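Local coordinates for protein group 3 allergen SMIPP-S Yv6023A04 (Sarcoptes scabiei type hominis, PDB 3H7O) that has the trypsin-like fold of the S1 peptidase family but is an inactivated protease paralogue of the scabies mite, probably without proteolytic activity, at residues Val11-Ala16 / Leu125-Gly130; Gln48-Ile53 / Ser74-Ser79; Ile55-Thr60 / Arg97-Asp102. The protein carries 3 engineered substitutions. All blocks are in the same frame, centred on the assembly; numbering follows the deposited sequence.

Interaction 1 (Val11-Ala16 / Leu125-Gly130); sequences VPWTVA and LVSGYG
Ser127 meets Thr14 hydroxyl to hydroxyl, where strand 14-19 starts and strand 123-128 comes to its end. Starting at the base of the serine, CB rests against a methyl of the other segment, 3.7 Å from Val11 CG2. OG is turned into the position between the backbone N and the carbonyl carbon (chi1 62°), and at this tip Ser127 OG lies 2.6 Å from Thr14 OG1. The same OG also pairs with a water at 2.8 Å, and that water accepts from Trp13 NE1, in the plane of the indole ring and at its edge, while donating to Leu125 O. Thr14 OG1 donates a hydrogen bond to Val11 O, 2.8 Å away. Since Thr14 N donates to the same carbonyl, closing the type I turn from Val11 to Thr14, two bonds from Thr14 grip Val11 O, and the one from OG1 fixes the hydroxyl beside Ser127. Beside this polar chain Val11 CG1 packs on Leu125 CD2 at 3.8 Å.

At the other end Tyr129 brings a ring edge to the strand: its CE2 is 3.9 Å from Val15 O, nearly in the ring plane, and Ala16 CB touches CD2 and CE2. Tyr129 OH accepts from a water that also donates to Thr14 O, and is hydrogen-bonded to Ser59 O.

The contact joins the two halves of the trypsin fold, strand 14-19 belonging to the six-stranded barrel and strand 123-128 to the seven-stranded sheet. Pro186 of strand 186-189 packs on Trp13, Thr14 and Ser127, and Ser144 of strand 143-150 lies against Leu125 and Ser127.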
loop_
_atom_site.group_PDB
_atom_site.type_symbol
_atom_site.label_atom_id
_atom_site.label_comp_id
_atom_site.label_asym_id
_atom_site.label_seq_id
_atom_site.Cartn_x
_atom_site.Cartn_y
_atom_site.Cartn_z
ATOM N N VAL A 11 12.897 -4.122 -1.353
ATOM C CA VAL A 11 11.561 -4.083 -0.760
ATOM C C VAL A 11 10.696 -5.232 -1.316
ATOM O O VAL A 11 9.654 -4.988 -1.928
ATOM C CB VAL A 11 10.883 -2.690 -0.978
ATOM C CG1 VAL A 11 11.533 -1.637 -0.085
ATOM C CG2 VAL A 11 10.966 -2.253 -2.443
ATOM N N PRO A 12 11.127 -6.493 -1.090
ATOM C CA PRO A 12 10.556 -7.663 -1.773
ATOM C C PRO A 12 9.106 -8.008 -1.416
ATOM O O PRO A 12 8.514 -8.891 -2.044
ATOM C CB PRO A 12 11.496 -8.800 -1.357
ATOM C CG PRO A 12 12.046 -8.372 -0.054
ATOM C CD PRO A 12 12.196 -6.888 -0.149
ATOM N N TRP A 13 8.551 -7.314 -0.427
ATOM C CA TRP A 13 7.145 -7.442 -0.050
ATOM C C TRP A 13 6.226 -6.592 -0.923
ATOM O O TRP A 13 5.005 -6.714 -0.834
ATOM C CB TRP A 13 6.968 -7.031 1.417
ATOM C CG TRP A 13 7.721 -5.786 1.736
ATOM C CD1 TRP A 13 7.332 -4.504 1.478
ATOM C CD2 TRP A 13 9.020 -5.704 2.328
ATOM N NE1 TRP A 13 8.304 -3.624 1.888
ATOM C CE2 TRP A 13 9.352 -4.334 2.414
ATOM C CE3 TRP A 13 9.937 -6.656 2.798
ATOM C CZ2 TRP A 13 10.560 -3.888 2.958
ATOM C CZ3 TRP A 13 11.141 -6.211 3.339
ATOM C CH2 TRP A 13 11.438 -4.838 3.413
ATOM N N THR A 14 6.812 -5.721 -1.746
ATOM C CA THR A 14 6.042 -4.771 -2.545
ATOM C C THR A 14 5.406 -5.466 -3.743
ATOM O O THR A 14 6.057 -6.255 -4.440
ATOM C CB THR A 14 6.922 -3.589 -3.044
ATOM O OG1 THR A 14 7.669 -3.042 -1.947
ATOM C CG2 THR A 14 6.069 -2.482 -3.668
ATOM N N VAL A 15 4.126 -5.176 -3.968
ATOM C CA VAL A 15 3.431 -5.657 -5.161
ATOM C C VAL A 15 2.614 -4.528 -5.775
ATOM O O VAL A 15 2.394 -3.494 -5.140
ATOM C CB VAL A 15 2.505 -6.889 -4.877
ATOM C CG1 VAL A 15 3.274 -8.015 -4.215
ATOM C CG2 VAL A 15 1.299 -6.501 -4.036
ATOM N N ALA A 16 2.193 -4.732 -7.021
ATOM C CA ALA A 16 1.176 -3.903 -7.647
ATOM C C ALA A 16 -0.136 -4.675 -7.678
ATOM O O ALA A 16 -0.169 -5.854 -8.068
ATOM C CB ALA A 16 1.597 -3.511 -9.063
ATOM N N LEU A 125 9.855 3.774 5.371
ATOM C CA LEU A 125 10.197 3.572 3.972
ATOM C C LEU A 125 8.952 3.152 3.210
ATOM O O LEU A 125 8.400 2.075 3.446
ATOM C CB LEU A 125 11.316 2.522 3.834
ATOM C CG LEU A 125 11.840 2.140 2.437
ATOM C CD1 LEU A 125 12.638 3.274 1.801
ATOM C CD2 LEU A 125 12.699 0.876 2.510
ATOM N N VAL A 126 8.501 4.019 2.308
ATOM C CA VAL A 126 7.362 3.719 1.450
ATOM C C VAL A 126 7.902 3.257 0.096
ATOM O O VAL A 126 8.884 3.806 -0.391
ATOM C CB VAL A 126 6.404 4.946 1.312
ATOM C CG1 VAL A 126 7.115 6.161 0.712
ATOM C CG2 VAL A 126 5.153 4.587 0.507
ATOM N N SER A 127 7.286 2.229 -0.483
ATOM C CA SER A 127 7.677 1.761 -1.814
ATOM C C SER A 127 6.451 1.485 -2.682
ATOM O O SER A 127 5.392 1.099 -2.178
ATOM C CB SER A 127 8.566 0.516 -1.721
ATOM O OG SER A 127 7.872 -0.556 -1.099
ATOM N N GLY A 128 6.604 1.688 -3.986
ATOM C CA GLY A 128 5.504 1.518 -4.926
ATOM C C GLY A 128 5.790 2.133 -6.282
ATOM O O GLY A 128 6.926 2.509 -6.580
ATOM N N TYR A 129 4.736 2.268 -7.085
ATOM C CA TYR A 129 4.871 2.482 -8.523
ATOM C C TYR A 129 4.221 3.760 -9.040
ATOM O O TYR A 129 4.409 4.120 -10.201
ATOM C CB TYR A 129 4.308 1.269 -9.275
ATOM C CG TYR A 129 4.992 -0.029 -8.905
ATOM C CD1 TYR A 129 6.179 -0.411 -9.528
ATOM C CD2 TYR A 129 4.456 -0.871 -7.924
ATOM C CE1 TYR A 129 6.817 -1.600 -9.190
ATOM C CE2 TYR A 129 5.086 -2.071 -7.583
ATOM C CZ TYR A 129 6.268 -2.423 -8.220
ATOM O OH TYR A 129 6.907 -3.592 -7.893
ATOM N N GLY A 130 3.455 4.437 -8.188
ATOM C CA GLY A 130 2.756 5.657 -8.595
ATOM C C GLY A 130 1.617 5.367 -9.555
ATOM O O GLY A 130 1.099 4.246 -9.595
HETATM O O HOH W 1 8.298 -0.598 1.654
HETATM O O HOH W 2 6.673 -6.211 -7.251
#

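Interaction 2 (Gln48-Ile53 / Ser74-Ser79); sequences QKPETI and SHVYLS
Pro50 heads a short 3-10 turn, residues 50-52, that leans on strand 68-78 where the strand bulges, with the CA atoms of Pro50 and Ser74 5.4 Å apart. The bulge is of the classic kind: Ser74 and His75 both face Glu94 on the neighbouring strand. The turn is held by its own bonds, Lys49 O taking both Thr52 N and Thr52 OG1, the hydroxyl approaching at 2.7 Å in the carbonyl plane, while Ile53 N reaches back to Pro50 O.

The proline ring does most of the touching. Its CB sits over the peptide that follows Ser74, 3.6 Å from Ser74 C, and its CG lies 4.2 Å from Val76 CG2. That methyl is shared: Ile53 CD1 comes to 3.9 Å from Val76 CG2, the two side chains crossing at about a right angle. Val76 CG2 is the branch anti to the carbonyl carbon, and CG1 stands anti to the backbone N (chi1 176°). Leu93 of strand 91-95 packs on both Ile53 and Val76, and Val45 of helix 42-45 also touches Val76.

At the exposed side Glu51, bent at chi2, brings OE2 to 3.9 Å from Ser74 O, an approach of two acceptors that binds nothing. No hydrogen bond joins the two segments. Their cohesion is therefore that of carbon against carbon and against a peptide group, with polar groups at its solvent-exposed margin; the turn is held by its own bonds and the strand by its pairing with strand 91-95.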
loop_
_atom_site.group_PDB
_atom_site.type_symbol
_atom_site.label_atom_id
_atom_site.label_comp_id
_atom_site.label_asym_id
_atom_site.label_seq_id
_atom_site.Cartn_x
_atom_site.Cartn_y
_atom_site.Cartn_z
ATOM N N GLN A 48 -14.687 -4.084 -6.433
ATOM C CA GLN A 48 -14.181 -4.810 -7.599
ATOM C C GLN A 48 -14.341 -6.310 -7.412
ATOM O O GLN A 48 -13.987 -6.846 -6.365
ATOM C CB GLN A 48 -12.707 -4.469 -7.841
ATOM C CG GLN A 48 -12.441 -2.979 -8.092
ATOM C CD GLN A 48 -13.241 -2.438 -9.257
ATOM O OE1 GLN A 48 -13.183 -2.969 -10.369
ATOM N NE2 GLN A 48 -14.002 -1.377 -9.008
ATOM N N LYS A 49 -14.875 -6.981 -8.429
ATOM C CA LYS A 49 -15.045 -8.428 -8.393
ATOM C C LYS A 49 -13.672 -9.095 -8.274
ATOM O O LYS A 49 -12.788 -8.833 -9.097
ATOM C CB LYS A 49 -15.769 -8.915 -9.648
ATOM C CG LYS A 49 -16.607 -10.164 -9.441
ATOM C CD LYS A 49 -17.993 -9.818 -8.920
ATOM N N PRO A 50 -13.488 -9.951 -7.248
ATOM C CA PRO A 50 -12.170 -10.534 -6.939
ATOM C C PRO A 50 -11.503 -11.191 -8.150
ATOM O O PRO A 50 -10.291 -11.057 -8.340
ATOM C CB PRO A 50 -12.494 -11.586 -5.867
ATOM C CG PRO A 50 -13.743 -11.093 -5.227
ATOM C CD PRO A 50 -14.535 -10.455 -6.336
ATOM N N GLU A 51 -12.306 -11.859 -8.973
ATOM C CA GLU A 51 -11.821 -12.594 -10.142
ATOM C C GLU A 51 -11.242 -11.690 -11.241
ATOM O O GLU A 51 -10.645 -12.180 -12.197
ATOM C CB GLU A 51 -12.935 -13.490 -10.707
ATOM C CG GLU A 51 -13.334 -14.672 -9.803
ATOM C CD GLU A 51 -14.115 -14.265 -8.549
ATOM O OE1 GLU A 51 -14.793 -13.210 -8.553
ATOM O OE2 GLU A 51 -14.053 -15.016 -7.551
ATOM N N THR A 52 -11.419 -10.379 -11.100
ATOM C CA THR A 52 -10.850 -9.421 -12.049
ATOM C C THR A 52 -9.485 -8.898 -11.604
ATOM O O THR A 52 -8.752 -8.315 -12.402
ATOM C CB THR A 52 -11.785 -8.210 -12.302
ATOM O OG1 THR A 52 -11.854 -7.389 -11.127
ATOM C CG2 THR A 52 -13.168 -8.669 -12.695
ATOM N N ILE A 53 -9.147 -9.117 -10.335
ATOM C CA ILE A 53 -7.944 -8.528 -9.739
ATOM C C ILE A 53 -6.688 -9.343 -10.052
ATOM O O ILE A 53 -6.726 -10.570 -10.053
ATOM C CB ILE A 53 -8.111 -8.339 -8.205
ATOM C CG1 ILE A 53 -9.403 -7.566 -7.901
ATOM C CG2 ILE A 53 -6.878 -7.641 -7.595
ATOM C CD1 ILE A 53 -9.835 -7.578 -6.427
ATOM N N SER A 74 -9.433 -14.581 -5.009
ATOM C CA SER A 74 -10.711 -15.246 -4.745
ATOM C C SER A 74 -11.643 -14.470 -3.809
ATOM O O SER A 74 -12.861 -14.633 -3.873
ATOM C CB SER A 74 -10.471 -16.650 -4.183
ATOM O OG SER A 74 -9.689 -16.593 -3.001
ATOM N N HIS A 75 -11.074 -13.641 -2.936
ATOM C CA HIS A 75 -11.870 -12.890 -1.963
ATOM C C HIS A 75 -11.195 -11.586 -1.554
ATOM O O HIS A 75 -9.966 -11.490 -1.545
ATOM C CB HIS A 75 -12.147 -13.742 -0.717
ATOM C CG HIS A 75 -13.269 -13.230 0.134
ATOM N ND1 HIS A 75 -14.591 -13.536 -0.113
ATOM C CD2 HIS A 75 -13.267 -12.439 1.234
ATOM C CE1 HIS A 75 -15.354 -12.953 0.794
ATOM N NE2 HIS A 75 -14.577 -12.281 1.623
ATOM N N VAL A 76 -12.019 -10.594 -1.221
ATOM C CA VAL A 76 -11.570 -9.308 -0.703
ATOM C C VAL A 76 -12.140 -9.149 0.706
ATOM O O VAL A 76 -13.361 -9.171 0.892
ATOM C CB VAL A 76 -12.043 -8.131 -1.603
ATOM C CG1 VAL A 76 -11.651 -6.786 -0.996
ATOM C CG2 VAL A 76 -11.478 -8.265 -3.011
ATOM N N TYR A 77 -11.257 -9.013 1.694
ATOM C CA TYR A 77 -11.678 -8.827 3.085
ATOM C C TYR A 77 -11.571 -7.366 3.481
ATOM O O TYR A 77 -10.503 -6.765 3.363
ATOM C CB TYR A 77 -10.834 -9.677 4.042
ATOM C CG TYR A 77 -11.034 -11.168 3.903
ATOM C CD1 TYR A 77 -12.076 -11.819 4.567
ATOM C CD2 TYR A 77 -10.175 -11.930 3.114
ATOM C CE1 TYR A 77 -12.261 -13.199 4.443
ATOM C CE2 TYR A 77 -10.352 -13.304 2.980
ATOM C CZ TYR A 77 -11.394 -13.931 3.646
ATOM O OH TYR A 77 -11.560 -15.291 3.512
ATOM N N LEU A 78 -12.678 -6.815 3.968
ATOM C CA LEU A 78 -12.737 -5.427 4.424
ATOM C C LEU A 78 -13.017 -5.366 5.927
ATOM O O LEU A 78 -13.556 -6.314 6.507
ATOM C CB LEU A 78 -13.818 -4.654 3.652
ATOM C CG LEU A 78 -13.765 -4.655 2.116
ATOM C CD1 LEU A 78 -15.053 -4.088 1.532
ATOM C CD2 LEU A 78 -12.550 -3.898 1.581
ATOM N N SER A 79 -12.635 -4.255 6.554
ATOM C CA SER A 79 -12.897 -4.041 7.976
ATOM C C SER A 79 -13.655 -2.732 8.186
ATOM O O SER A 79 -13.062 -1.708 8.535
ATOM C CB SER A 79 -11.590 -4.048 8.779
ATOM O OG SER A 79 -11.845 -3.883 10.166
#

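Interaction 3 (Ile55-Thr60 / Arg97-Asp102); sequences IQYEST and RPLKLD
Tyr57 meets Leu99 across two segments that run almost the same way, 8° apart over residues 55-58 and 99-102, with the CA atoms of the pair 8.4 Å apart. The first leaves strand 54-57 through Glu58, which has a positive phi. The second is an irregular loop with an inverse gamma turn centred on Lys100. At this spacing side chains have to bridge the gap.

Tyr57 does so, its CG placed between the backbone N and the carbonyl carbon (chi1 59°). Leu99 CD2 lies over one face of the ring in a CH-pi contact, 3.8 Å from the centroid and displaced toward the rim, nearest CE2; the same methyl meets Ile55 CG2 at 3.9 Å. The phenol oxygen then accepts the amide of the turn: Lys100 N to Tyr57 OH is 2.9 Å and nearly straight, 167° at the hydrogen.

Further on, Glu58 and Asp102 point carboxylates at each other tip to tip, with Glu58 OE2 3.5 Å from Asp102 OD2. A water donates to Glu58 OE1 and Asp102 OD2, which probably eases the repulsion. Glu58 also has Lys68 as a salt-bridge partner at OE1 and the Ser106 hydroxyl at OE2, and Asp102 OD1 takes the amides of Leu104 and Ser106.

The loop is thus packed against the six-stranded barrel: strand 54-57 is flanked by Val15 and Val17 of strand 14-19 and by strand 68-78, while Ile32 of strand 26-32 touches Leu99 and Leu101.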
loop_
_atom_site.group_PDB
_atom_site.type_symbol
_atom_site.label_atom_id
_atom_site.label_comp_id
_atom_site.label_asym_id
_atom_site.label_seq_id
_atom_site.Cartn_x
_atom_site.Cartn_y
_atom_site.Cartn_z
ATOM N N ILE A 55 -2.422 -9.621 -9.084
ATOM C CA ILE A 55 -1.277 -9.230 -8.270
ATOM C C ILE A 55 -0.001 -9.376 -9.091
ATOM O O ILE A 55 0.350 -10.484 -9.499
ATOM C CB ILE A 55 -1.139 -10.104 -6.986
ATOM C CG1 ILE A 55 -2.427 -10.092 -6.149
ATOM C CG2 ILE A 55 0.102 -9.686 -6.160
ATOM C CD1 ILE A 55 -2.855 -8.725 -5.648
ATOM N N GLN A 56 0.681 -8.257 -9.324
ATOM C CA GLN A 56 1.976 -8.261 -9.994
ATOM C C GLN A 56 3.074 -8.123 -8.944
ATOM O O GLN A 56 3.054 -7.200 -8.119
ATOM C CB GLN A 56 2.069 -7.138 -11.037
ATOM C CG GLN A 56 3.375 -7.151 -11.855
ATOM C CD GLN A 56 3.359 -6.215 -13.060
ATOM O OE1 GLN A 56 2.389 -5.493 -13.303
ATOM N NE2 GLN A 56 4.445 -6.230 -13.826
ATOM N N TYR A 57 4.030 -9.044 -8.982
ATOM C CA TYR A 57 5.083 -9.097 -7.971
ATOM C C TYR A 57 6.454 -9.376 -8.578
ATOM O O TYR A 57 6.557 -9.698 -9.762
ATOM C CB TYR A 57 4.722 -10.079 -6.839
ATOM C CG TYR A 57 4.478 -11.534 -7.222
ATOM C CD1 TYR A 57 5.320 -12.543 -6.744
ATOM C CD2 TYR A 57 3.387 -11.909 -8.011
ATOM C CE1 TYR A 57 5.100 -13.888 -7.065
ATOM C CE2 TYR A 57 3.162 -13.254 -8.342
ATOM C CZ TYR A 57 4.021 -14.235 -7.862
ATOM O OH TYR A 57 3.802 -15.562 -8.179
ATOM N N GLU A 58 7.504 -9.207 -7.770
ATOM C CA GLU A 58 8.899 -9.367 -8.208
ATOM C C GLU A 58 9.298 -8.375 -9.302
ATOM O O GLU A 58 10.159 -8.674 -10.129
ATOM C CB GLU A 58 9.180 -10.812 -8.664
ATOM C CG GLU A 58 8.885 -11.871 -7.611
ATOM C CD GLU A 58 9.420 -13.249 -7.964
ATOM O OE1 GLU A 58 9.933 -13.440 -9.088
ATOM O OE2 GLU A 58 9.329 -14.150 -7.104
ATOM N N SER A 59 8.692 -7.187 -9.282
ATOM C CA SER A 59 8.810 -6.239 -10.389
ATOM C C SER A 59 9.531 -4.946 -10.016
ATOM O O SER A 59 9.116 -4.222 -9.114
ATOM C CB SER A 59 7.425 -5.922 -10.978
ATOM O OG SER A 59 7.518 -4.963 -12.020
ATOM N N THR A 60 10.593 -4.649 -10.752
ATOM C CA THR A 60 11.352 -3.417 -10.554
ATOM C C THR A 60 10.822 -2.316 -11.479
ATOM O O THR A 60 11.067 -1.130 -11.259
ATOM C CB THR A 60 12.859 -3.692 -10.747
ATOM O OG1 THR A 60 13.274 -4.641 -9.755
ATOM C CG2 THR A 60 13.695 -2.422 -10.610
ATOM N N ARG A 97 -4.705 -19.536 -5.859
ATOM C CA ARG A 97 -3.429 -20.078 -6.313
ATOM C C ARG A 97 -2.354 -19.194 -5.682
ATOM O O ARG A 97 -2.388 -17.970 -5.843
ATOM C CB ARG A 97 -3.351 -20.034 -7.844
ATOM C CG ARG A 97 -2.142 -20.727 -8.475
ATOM C CD ARG A 97 -0.993 -19.763 -8.782
ATOM N NE ARG A 97 0.052 -20.444 -9.542
ATOM C CZ ARG A 97 1.088 -21.078 -8.999
ATOM N NH1 ARG A 97 1.248 -21.104 -7.678
ATOM N NH2 ARG A 97 1.970 -21.685 -9.782
ATOM N N PRO A 98 -1.399 -19.803 -4.951
ATOM C CA PRO A 98 -0.491 -18.987 -4.136
ATOM C C PRO A 98 0.562 -18.239 -4.946
ATOM O O PRO A 98 0.904 -18.661 -6.050
ATOM C CB PRO A 98 0.182 -20.014 -3.224
ATOM C CG PRO A 98 0.154 -21.283 -3.998
ATOM C CD PRO A 98 -1.085 -21.243 -4.863
ATOM N N LEU A 99 1.057 -17.131 -4.397
ATOM C CA LEU A 99 2.216 -16.444 -4.967
ATOM C C LEU A 99 3.416 -17.380 -4.913
ATOM O O LEU A 99 3.609 -18.084 -3.918
ATOM C CB LEU A 99 2.537 -15.171 -4.178
ATOM C CG LEU A 99 1.472 -14.081 -4.013
ATOM C CD1 LEU A 99 1.912 -13.058 -2.969
ATOM C CD2 LEU A 99 1.159 -13.402 -5.344
ATOM N N LYS A 100 4.202 -17.397 -5.986
ATOM C CA LYS A 100 5.428 -18.191 -6.043
ATOM C C LYS A 100 6.579 -17.430 -5.382
ATOM O O LYS A 100 7.458 -16.881 -6.062
ATOM C CB LYS A 100 5.786 -18.536 -7.496
ATOM C CG LYS A 100 4.801 -19.459 -8.195
ATOM C CD LYS A 100 5.318 -19.900 -9.559
ATOM C CE LYS A 100 6.402 -20.966 -9.436
ATOM N NZ LYS A 100 6.691 -21.617 -10.744
ATOM N N LEU A 101 6.567 -17.400 -4.051
ATOM C CA LEU A 101 7.581 -16.676 -3.291
ATOM C C LEU A 101 8.934 -17.370 -3.410
ATOM O O LEU A 101 9.037 -18.589 -3.255
ATOM C CB LEU A 101 7.171 -16.539 -1.823
ATOM C CG LEU A 101 5.794 -15.947 -1.499
ATOM C CD1 LEU A 101 5.567 -15.941 0.005
ATOM C CD2 LEU A 101 5.634 -14.543 -2.069
ATOM N N ASP A 102 9.964 -16.589 -3.711
ATOM C CA ASP A 102 11.312 -17.121 -3.846
ATOM C C ASP A 102 12.207 -16.676 -2.688
ATOM O O ASP A 102 13.386 -17.029 -2.639
ATOM C CB ASP A 102 11.917 -16.714 -5.197
ATOM C CG ASP A 102 12.163 -15.215 -5.314
ATOM O OD1 ASP A 102 11.826 -14.458 -4.376
ATOM O OD2 ASP A 102 12.705 -14.790 -6.355
HETATM O O HOH W 3 12.064 -15.361 -8.873
#

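Overall arrangement
From the N terminus, residues 11-16 come first but wait 109 residues for their partner, 125-130, so interaction 1 closes a long loop that holds the other two contacts. Within it, interaction 2 joins 48-53 to 74-79, and interaction 3 begins at 55-60, before that loop has closed, and finishes at 97-102. Interactions 2 and 3 therefore cross, their segments alternating along the chain. Both stay with the six-stranded barrel, at centres about 17 Å apart, whereas interaction 1 spans from this barrel to the seven-stranded sheet. Interactions 1 and 3 touch directly: strands 14-19 and 54-57 are sheet neighbours, with Ala16 N 2.8 Å from Gln56 O.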